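Local atomic coordinates of rubber oxygenase (Streptomyces sp., PDB entry 5O1L), a protein that cleaves the poly(cis-1,4-isoprene) chains of rubber by adding dioxygen across their double bonds, using a non-covalently bound b-type heme. Residues I67-V72 with G92-L97; A111-L116 with A180-G185. All coordinates share one frame; numbering follows the deposited sequence.

Interaction 1 (I67-V72 with G92-L97)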
ATOM      1  N   ILE A  67      -1.621   0.635 -25.526  1.00 26.80           N
ATOM      2  CA  ILE A  67      -1.300   2.021 -25.570  1.00 26.81           C
ATOM      3  C   ILE A  67      -0.898   2.424 -27.036  1.00 28.61           C
ATOM      4  O   ILE A  67      -1.437   3.380 -27.573  1.00 30.49           O
ATOM      5  CB  ILE A  67      -0.185   2.378 -24.592  1.00 27.69           C
ATOM      6  CG1 ILE A  67      -0.745   2.282 -23.167  1.00 27.06           C
ATOM      7  CG2 ILE A  67       0.322   3.772 -24.828  1.00 27.90           C
ATOM      8  CD1 ILE A  67       0.335   2.168 -22.089  1.00 28.59           C
ATOM      9  N   ASP A  68       0.001   1.644 -27.608  1.00 28.55           N
ATOM     10  CA  ASP A  68       0.521   1.928 -28.967  1.00 32.26           C
ATOM     11  C   ASP A  68      -0.566   1.824 -30.048  1.00 34.73           C
ATOM     12  O   ASP A  68      -0.428   2.447 -31.087  1.00 35.95           O
ATOM     13  CB  ASP A  68       1.712   1.008 -29.276  1.00 34.40           C
ATOM     14  CG  ASP A  68       2.959   1.371 -28.468  1.00 35.94           C
ATOM     15  OD1 ASP A  68       3.005   2.480 -27.886  1.00 38.93           O
ATOM     16  OD2 ASP A  68       3.905   0.548 -28.389  1.00 41.41           O
ATOM     17  N   ARG A  69      -1.607   1.015 -29.845  1.00 33.95           N
ATOM     18  CA  ARG A  69      -2.735   0.929 -30.791  1.00 33.48           C
ATOM     19  C   ARG A  69      -3.779   1.979 -30.576  1.00 33.24           C
ATOM     20  O   ARG A  69      -4.747   2.013 -31.356  1.00 34.62           O
ATOM     21  CB  ARG A  69      -3.387  -0.453 -30.776  1.00 34.54           C
ATOM     22  CG  ARG A  69      -2.489  -1.568 -31.295  1.00 36.70           C
ATOM     23  CD  ARG A  69      -3.184  -2.914 -31.522  1.00 40.99           C
ATOM     24  NE  ARG A  69      -3.991  -3.294 -30.344  1.00 45.47           N
ATOM     25  CZ  ARG A  69      -3.744  -4.268 -29.449  1.00 45.25           C
ATOM     26  NH1 ARG A  69      -4.565  -4.403 -28.407  1.00 45.75           N
ATOM     27  NH2 ARG A  69      -2.738  -5.145 -29.538  1.00 46.61           N
ATOM     28  N   GLY A  70      -3.608   2.902 -29.627  1.00 30.43           N
ATOM     29  CA  GLY A  70      -4.547   3.961 -29.365  1.00 29.50           C
ATOM     30  C   GLY A  70      -5.845   3.514 -28.721  1.00 30.16           C
ATOM     31  O   GLY A  70      -6.863   4.193 -28.787  1.00 28.96           O
ATOM     32  N   GLU A  71      -5.798   2.389 -28.003  1.00 28.21           N
ATOM     33  CA  GLU A  71      -6.993   1.779 -27.447  1.00 29.48           C
ATOM     34  C   GLU A  71      -7.283   2.201 -26.002  1.00 28.58           C
ATOM     35  O   GLU A  71      -8.345   1.801 -25.488  1.00 26.98           O
ATOM     36  CB  GLU A  71      -6.903   0.292 -27.543  1.00 33.95           C
ATOM     37  CG  GLU A  71      -6.979  -0.155 -28.979  1.00 38.33           C
ATOM     38  CD  GLU A  71      -6.586  -1.565 -29.198  1.00 43.48           C
ATOM     39  OE1 GLU A  71      -6.251  -2.274 -28.229  1.00 45.13           O
ATOM     40  OE2 GLU A  71      -6.588  -1.988 -30.377  1.00 52.75           O
ATOM     41  N   VAL A  72      -6.487   3.080 -25.402  1.00 26.58           N
ATOM     42  CA  VAL A  72      -6.715   3.419 -24.002  1.00 27.85           C
ATOM     43  C   VAL A  72      -8.079   4.080 -23.756  1.00 26.60           C
ATOM     44  O   VAL A  72      -8.796   3.677 -22.828  1.00 26.65           O
ATOM     45  CB  VAL A  72      -5.532   4.178 -23.360  1.00 27.61           C
ATOM     46  CG1 VAL A  72      -5.865   4.684 -21.958  1.00 29.24           C
ATOM     47  CG2 VAL A  72      -4.329   3.229 -23.308  1.00 29.99           C
ATOM     48  N   GLY A  92     -16.225  -6.513 -25.897  1.00 28.33           N
ATOM     49  CA  GLY A  92     -15.604  -5.470 -26.712  1.00 26.89           C
ATOM     50  C   GLY A  92     -14.186  -5.105 -26.436  1.00 26.64           C
ATOM     51  O   GLY A  92     -13.610  -4.235 -27.074  1.00 26.01           O
ATOM     52  N   LEU A  93     -13.594  -5.718 -25.399  1.00 24.42           N
ATOM     53  CA  LEU A  93     -12.173  -5.506 -25.192  1.00 24.99           C
ATOM     54  C   LEU A  93     -11.325  -6.062 -26.310  1.00 25.34           C
ATOM     55  O   LEU A  93     -11.682  -7.083 -26.875  1.00 26.53           O
ATOM     56  CB  LEU A  93     -11.774  -6.228 -23.878  1.00 24.14           C
ATOM     57  CG  LEU A  93     -12.351  -5.624 -22.603  1.00 24.87           C
ATOM     58  CD1 LEU A  93     -12.040  -6.615 -21.482  1.00 24.27           C
ATOM     59  CD2 LEU A  93     -11.767  -4.252 -22.308  1.00 23.13           C
ATOM     60  N   PRO A  94     -10.159  -5.449 -26.575  1.00 27.15           N
ATOM     61  CA  PRO A  94      -9.189  -6.056 -27.486  1.00 27.43           C
ATOM     62  C   PRO A  94      -8.828  -7.442 -26.990  1.00 29.10           C
ATOM     63  O   PRO A  94      -8.751  -7.664 -25.756  1.00 26.92           O
ATOM     64  CB  PRO A  94      -7.934  -5.198 -27.359  1.00 29.23           C
ATOM     65  CG  PRO A  94      -8.315  -4.028 -26.508  1.00 29.80           C
ATOM     66  CD  PRO A  94      -9.626  -4.242 -25.903  1.00 27.76           C
ATOM     67  N   GLY A  95      -8.677  -8.384 -27.903  1.00 27.70           N
ATOM     68  CA  GLY A  95      -8.522  -9.796 -27.543  1.00 28.26           C
ATOM     69  C   GLY A  95      -7.360 -10.122 -26.640  1.00 28.35           C
ATOM     70  O   GLY A  95      -7.519 -10.961 -25.774  1.00 30.34           O
ATOM     71  N   ASP A  96      -6.216  -9.512 -26.889  1.00 28.61           N
ATOM     72  CA  ASP A  96      -5.021  -9.763 -26.068  1.00 28.73           C
ATOM     73  C   ASP A  96      -5.253  -9.286 -24.633  1.00 26.26           C
ATOM     74  O   ASP A  96      -4.880  -9.999 -23.683  1.00 25.02           O
ATOM     75  CB  ASP A  96      -3.727  -9.161 -26.654  1.00 31.47           C
ATOM     76  CG  ASP A  96      -3.821  -7.657 -27.068  1.00 35.60           C
ATOM     77  OD1 ASP A  96      -4.883  -6.924 -26.935  1.00 37.90           O
ATOM     78  OD2 ASP A  96      -2.736  -7.165 -27.542  1.00 43.18           O
ATOM     79  N   LEU A  97      -5.900  -8.143 -24.475  1.00 23.91           N
ATOM     80  CA  LEU A  97      -6.210  -7.654 -23.133  1.00 22.66           C
ATOM     81  C   LEU A  97      -7.266  -8.512 -22.502  1.00 22.63           C
ATOM     82  O   LEU A  97      -7.200  -8.853 -21.292  1.00 21.96           O
ATOM     83  CB  LEU A  97      -6.644  -6.199 -23.223  1.00 22.11           C
ATOM     84  CG  LEU A  97      -6.948  -5.546 -21.878  1.00 22.52           C
ATOM     85  CD1 LEU A  97      -5.695  -5.483 -21.027  1.00 22.41           C
ATOM     86  CD2 LEU A  97      -7.495  -4.150 -22.055  1.00 22.64           C
TER
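R69 reaches across to D96 with both terminal nitrogens while P94 lies alongside, its CB oblique to the R69 guanidinium. From CB of R69, the chain leaves with CG beside the backbone N, and CG and CD carry it outward until a bend at chi3 (-49°) turns the guanidinium, one edge to E71 and its end to D96. R69 NE donates to E71 OE2 at 2.9 Å, arriving from above the carboxylate plane. R69 NH1 has two acceptors, E71 OE1 at 2.7 Å and D96 OD1 at 2.9 Å, the latter by its syn lone pair. R69 NH2 completes the pair with a nearly straight bond to D96 OD2 (2.8 Å, 169°). The guanidinium is held side-on by one carboxylate and end-on by the other, which fixes its rotation and probably offsets the repulsion between E71 OE1 and D96 OD1, 5.0 Å apart. D96 meets it with its carboxylate turned 35° from the guanidinium plane. The proline ring slides past the E71 side chain, P94 CG lying 3.2 Å from E71 OE1. G70, with positive phi, closes a Schellman motif ending helix 59-68, and P94 is the N-cap residue of helix 95-104. The network thus joins the end of one helix to the start of another at the surface, with P94 and L97 resting on V75 of helix 72-79 and I67 and L97 on helix 187-204.

Interaction 2 (A111-L116 with A180-G185). With EDO (1,2-ethanediol), chain G.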
ATOM      1  N   ALA A 111      -4.997 -19.613  -2.050  1.00 14.69           N
ATOM      2  CA  ALA A 111      -5.876 -18.695  -1.294  1.00 15.59           C
ATOM      3  C   ALA A 111      -6.836 -19.446  -0.440  1.00 17.35           C
ATOM      4  O   ALA A 111      -7.447 -20.474  -0.883  1.00 19.01           O
ATOM      5  CB  ALA A 111      -6.628 -17.825  -2.241  1.00 15.80           C
ATOM      6  N   ASP A 112      -6.998 -19.027   0.807  1.00 15.73           N
ATOM      7  CA  ASP A 112      -7.878 -19.664   1.757  1.00 16.60           C
ATOM      8  C   ASP A 112      -9.003 -18.688   2.111  1.00 17.16           C
ATOM      9  O   ASP A 112      -8.770 -17.675   2.766  1.00 15.73           O
ATOM     10  CB  ASP A 112      -7.061 -20.032   2.942  1.00 17.15           C
ATOM     11  CG  ASP A 112      -7.821 -20.791   3.988  1.00 20.58           C
ATOM     12  OD1 ASP A 112      -8.782 -20.287   4.590  1.00 22.48           O
ATOM     13  OD2 ASP A 112      -7.442 -21.975   4.240  1.00 27.13           O
ATOM     14  N   LYS A 113     -10.208 -19.002   1.677  1.00 18.95           N
ATOM     15  CA  LYS A 113     -11.351 -18.096   1.813  1.00 21.81           C
ATOM     16  C   LYS A 113     -11.594 -17.792   3.265  1.00 19.41           C
ATOM     17  O   LYS A 113     -11.869 -16.587   3.601  1.00 19.17           O
ATOM     18  CB  LYS A 113     -12.617 -18.757   1.237  1.00 26.48           C
ATOM     19  CG  LYS A 113     -13.946 -18.016   1.554  1.00 32.39           C
ATOM     20  CD  LYS A 113     -15.258 -18.718   1.129  1.00 36.15           C
ATOM     21  CE  LYS A 113     -16.443 -17.727   1.115  1.00 37.23           C
ATOM     22  NZ  LYS A 113     -16.457 -16.759   2.245  1.00 36.96           N
ATOM     23  N   ALA A 114     -11.542 -18.782   4.164  1.00 19.48           N
ATOM     24  CA  ALA A 114     -11.814 -18.552   5.570  1.00 19.06           C
ATOM     25  C   ALA A 114     -10.806 -17.550   6.162  1.00 16.90           C
ATOM     26  O   ALA A 114     -11.169 -16.663   6.947  1.00 16.99           O
ATOM     27  CB  ALA A 114     -11.821 -19.801   6.348  1.00 21.19           C
ATOM     28  N   ALA A 115      -9.543 -17.697   5.785  1.00 13.78           N
ATOM     29  CA  ALA A 115      -8.540 -16.800   6.313  1.00 13.02           C
ATOM     30  C   ALA A 115      -8.707 -15.414   5.759  1.00 12.87           C
ATOM     31  O   ALA A 115      -8.489 -14.423   6.442  1.00 12.25           O
ATOM     32  CB  ALA A 115      -7.144 -17.297   6.000  1.00 13.72           C
ATOM     33  N   LEU A 116      -9.009 -15.323   4.482  1.00 12.30           N
ATOM     34  CA  LEU A 116      -9.275 -14.023   3.910  1.00 12.49           C
ATOM     35  C   LEU A 116     -10.418 -13.310   4.641  1.00 13.11           C
ATOM     36  O   LEU A 116     -10.342 -12.128   4.881  1.00 13.06           O
ATOM     37  CB  LEU A 116      -9.521 -14.105   2.412  1.00 13.10           C
ATOM     38  CG  LEU A 116      -8.331 -14.500   1.556  1.00 12.88           C
ATOM     39  CD1 LEU A 116      -8.845 -14.762   0.124  1.00 13.73           C
ATOM     40  CD2 LEU A 116      -7.198 -13.570   1.633  1.00 12.99           C
ATOM     41  N   ALA A 180     -13.363  -7.670   0.569  1.00 14.59           N
ATOM     42  CA  ALA A 180     -12.353  -7.611  -0.498  1.00 13.84           C
ATOM     43  C   ALA A 180     -12.459  -8.721  -1.513  1.00 13.29           C
ATOM     44  O   ALA A 180     -12.503  -8.423  -2.740  1.00 13.58           O
ATOM     45  CB  ALA A 180     -10.963  -7.586   0.108  1.00 13.60           C
ATOM     46  N   TYR A 181     -12.476  -9.968  -1.098  1.00 12.76           N
ATOM     47  CA  TYR A 181     -12.430 -11.092  -1.977  1.00 15.12           C
ATOM     48  C   TYR A 181     -13.735 -11.873  -2.062  1.00 16.29           C
ATOM     49  O   TYR A 181     -13.772 -12.952  -2.659  1.00 18.57           O
ATOM     50  CB  TYR A 181     -11.216 -12.029  -1.649  1.00 14.82           C
ATOM     51  CG  TYR A 181      -9.895 -11.346  -1.931  1.00 13.92           C
ATOM     52  CD1 TYR A 181      -9.471 -11.206  -3.214  1.00 14.57           C
ATOM     53  CD2 TYR A 181      -9.126 -10.775  -0.937  1.00 15.10           C
ATOM     54  CE1 TYR A 181      -8.285 -10.546  -3.581  1.00 14.61           C
ATOM     55  CE2 TYR A 181      -7.894 -10.138  -1.287  1.00 13.73           C
ATOM     56  CZ  TYR A 181      -7.517 -10.028  -2.624  1.00 13.75           C
ATOM     57  OH  TYR A 181      -6.325  -9.408  -2.919  1.00 14.69           O
ATOM     58  N   LEU A 182     -14.827 -11.272  -1.605  1.00 17.25           N
ATOM     59  CA  LEU A 182     -16.164 -11.895  -1.743  1.00 17.75           C
ATOM     60  C   LEU A 182     -16.716 -11.625  -3.116  1.00 19.29           C
ATOM     61  O   LEU A 182     -16.298 -10.725  -3.786  1.00 17.98           O
ATOM     62  CB  LEU A 182     -17.044 -11.341  -0.641  1.00 18.34           C
ATOM     63  CG  LEU A 182     -16.595 -11.554   0.802  1.00 19.01           C
ATOM     64  CD1 LEU A 182     -17.585 -10.880   1.766  1.00 20.38           C
ATOM     65  CD2 LEU A 182     -16.375 -13.040   1.095  1.00 20.57           C
ATOM     66  N   PRO A 183     -17.774 -12.348  -3.534  1.00 21.71           N
ATOM     67  CA  PRO A 183     -18.314 -12.124  -4.883  1.00 21.21           C
ATOM     68  C   PRO A 183     -18.794 -10.710  -5.142  1.00 20.45           C
ATOM     69  O   PRO A 183     -18.580 -10.178  -6.220  1.00 21.02           O
ATOM     70  CB  PRO A 183     -19.454 -13.169  -4.977  1.00 24.57           C
ATOM     71  CG  PRO A 183     -19.019 -14.247  -4.027  1.00 24.86           C
ATOM     72  CD  PRO A 183     -18.363 -13.541  -2.873  1.00 23.93           C
ATOM     73  N   HIS A 184     -19.332 -10.041  -4.132  1.00 19.70           N
ATOM     74  CA  HIS A 184     -19.793  -8.700  -4.251  1.00 19.89           C
ATOM     75  C   HIS A 184     -18.761  -7.637  -3.938  1.00 18.77           C
ATOM     76  O   HIS A 184     -19.054  -6.444  -4.002  1.00 20.55           O
ATOM     77  CB  HIS A 184     -21.020  -8.428  -3.328  1.00 21.65           C
ATOM     78  CG  HIS A 184     -20.780  -8.754  -1.897  1.00 19.19           C
ATOM     79  ND1 HIS A 184     -20.339  -7.853  -0.938  1.00 23.07           N
ATOM     80  CD2 HIS A 184     -20.798  -9.954  -1.307  1.00 20.23           C
ATOM     81  CE1 HIS A 184     -20.166  -8.498   0.191  1.00 19.37           C
ATOM     82  NE2 HIS A 184     -20.482  -9.755   0.011  1.00 22.47           N
ATOM     83  N   GLY A 185     -17.557  -8.092  -3.530  1.00 16.70           N
ATOM     84  CA  GLY A 185     -16.486  -7.131  -3.370  1.00 16.19           C
ATOM     85  C   GLY A 185     -15.767  -6.770  -4.591  1.00 16.20           C
ATOM     86  O   GLY A 185     -16.254  -7.073  -5.705  1.00 15.25           O
TER
HETATM   87  C1  EDO G 505     -10.715 -22.737   3.556  1.00 56.09           C
HETATM   88  O1  EDO G 505     -11.508 -21.588   3.216  1.00 47.40           O
HETATM   89  C2  EDO G 505     -10.633 -22.914   5.073  1.00 55.42           C
HETATM   90  O2  EDO G 505      -9.591 -23.827   5.414  1.00 60.91           O
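The capped start of helix 113-125 packs here against the loop that leads into helix 187-204, with L116 meeting Y181 and K113 meeting L182. L116 carries the apolar part: its CD1 methyl lies 4.0 Å from Y181 CB and 4.1 Å from both Y181 CG and Y181 CD2, so it rests where the ring joins its side chain. The two side chains cross obliquely. Y181 CG stands anti to its carbonyl carbon (chi1 -66°), and the ring runs on past the leucine until its OH hydrogen-bonds to S264 OG, so the phenol end is satisfied in helix 251-267. H259 and V260 of the same helix pack on L116.

Nearer the surface, K113 extends from the first turn and bends at chi4 (-40°), crossing L182 at about a right angle. Its NZ comes 3.9 Å from L182 CD2, a van der Waals approach, while its charge is paired with D117 in a salt bridge. D112 is the N-cap of the helix: its OD1 accepts from A115 N at 3.0 Å. A 1,2-ethanediol molecule, probably from the crystallisation liquor, sits over this end, its O1 accepting from A114 N at 3.0 Å and its O2 donating to D112 OD2 at 3.1 Å. On the loop side, L182 to G185 form a type I beta turn closed by G185 N to L182 O at 2.9 Å. The arrangement is that of an aspartate-capped helix N-terminus packed by its first-turn leucine against an interhelical loop of this all-helical fold.

Overall arrangement
Both contacts involve the N-terminal end of a helix, 95-104 in interaction 1 and 113-125 in interaction 2, and these two helices follow each other in the chain. The contacts are nevertheless separate, with centres 30 Å apart and nearest atoms about 16 Å apart. Interaction 1 lies at the periphery and depends on charge, its one arginine shared between two acids. Interaction 2 is partly buried and depends on apolar contact; the polar ends of its touching side chains, K113 and Y181, turn to partners beyond the two segments. Helix 187-204 is common to their surroundings: residues of both 67-72 and 92-97 pack on it, whereas 180-185 leads into it, with the side chain of Y181 about 10 Å from the heme.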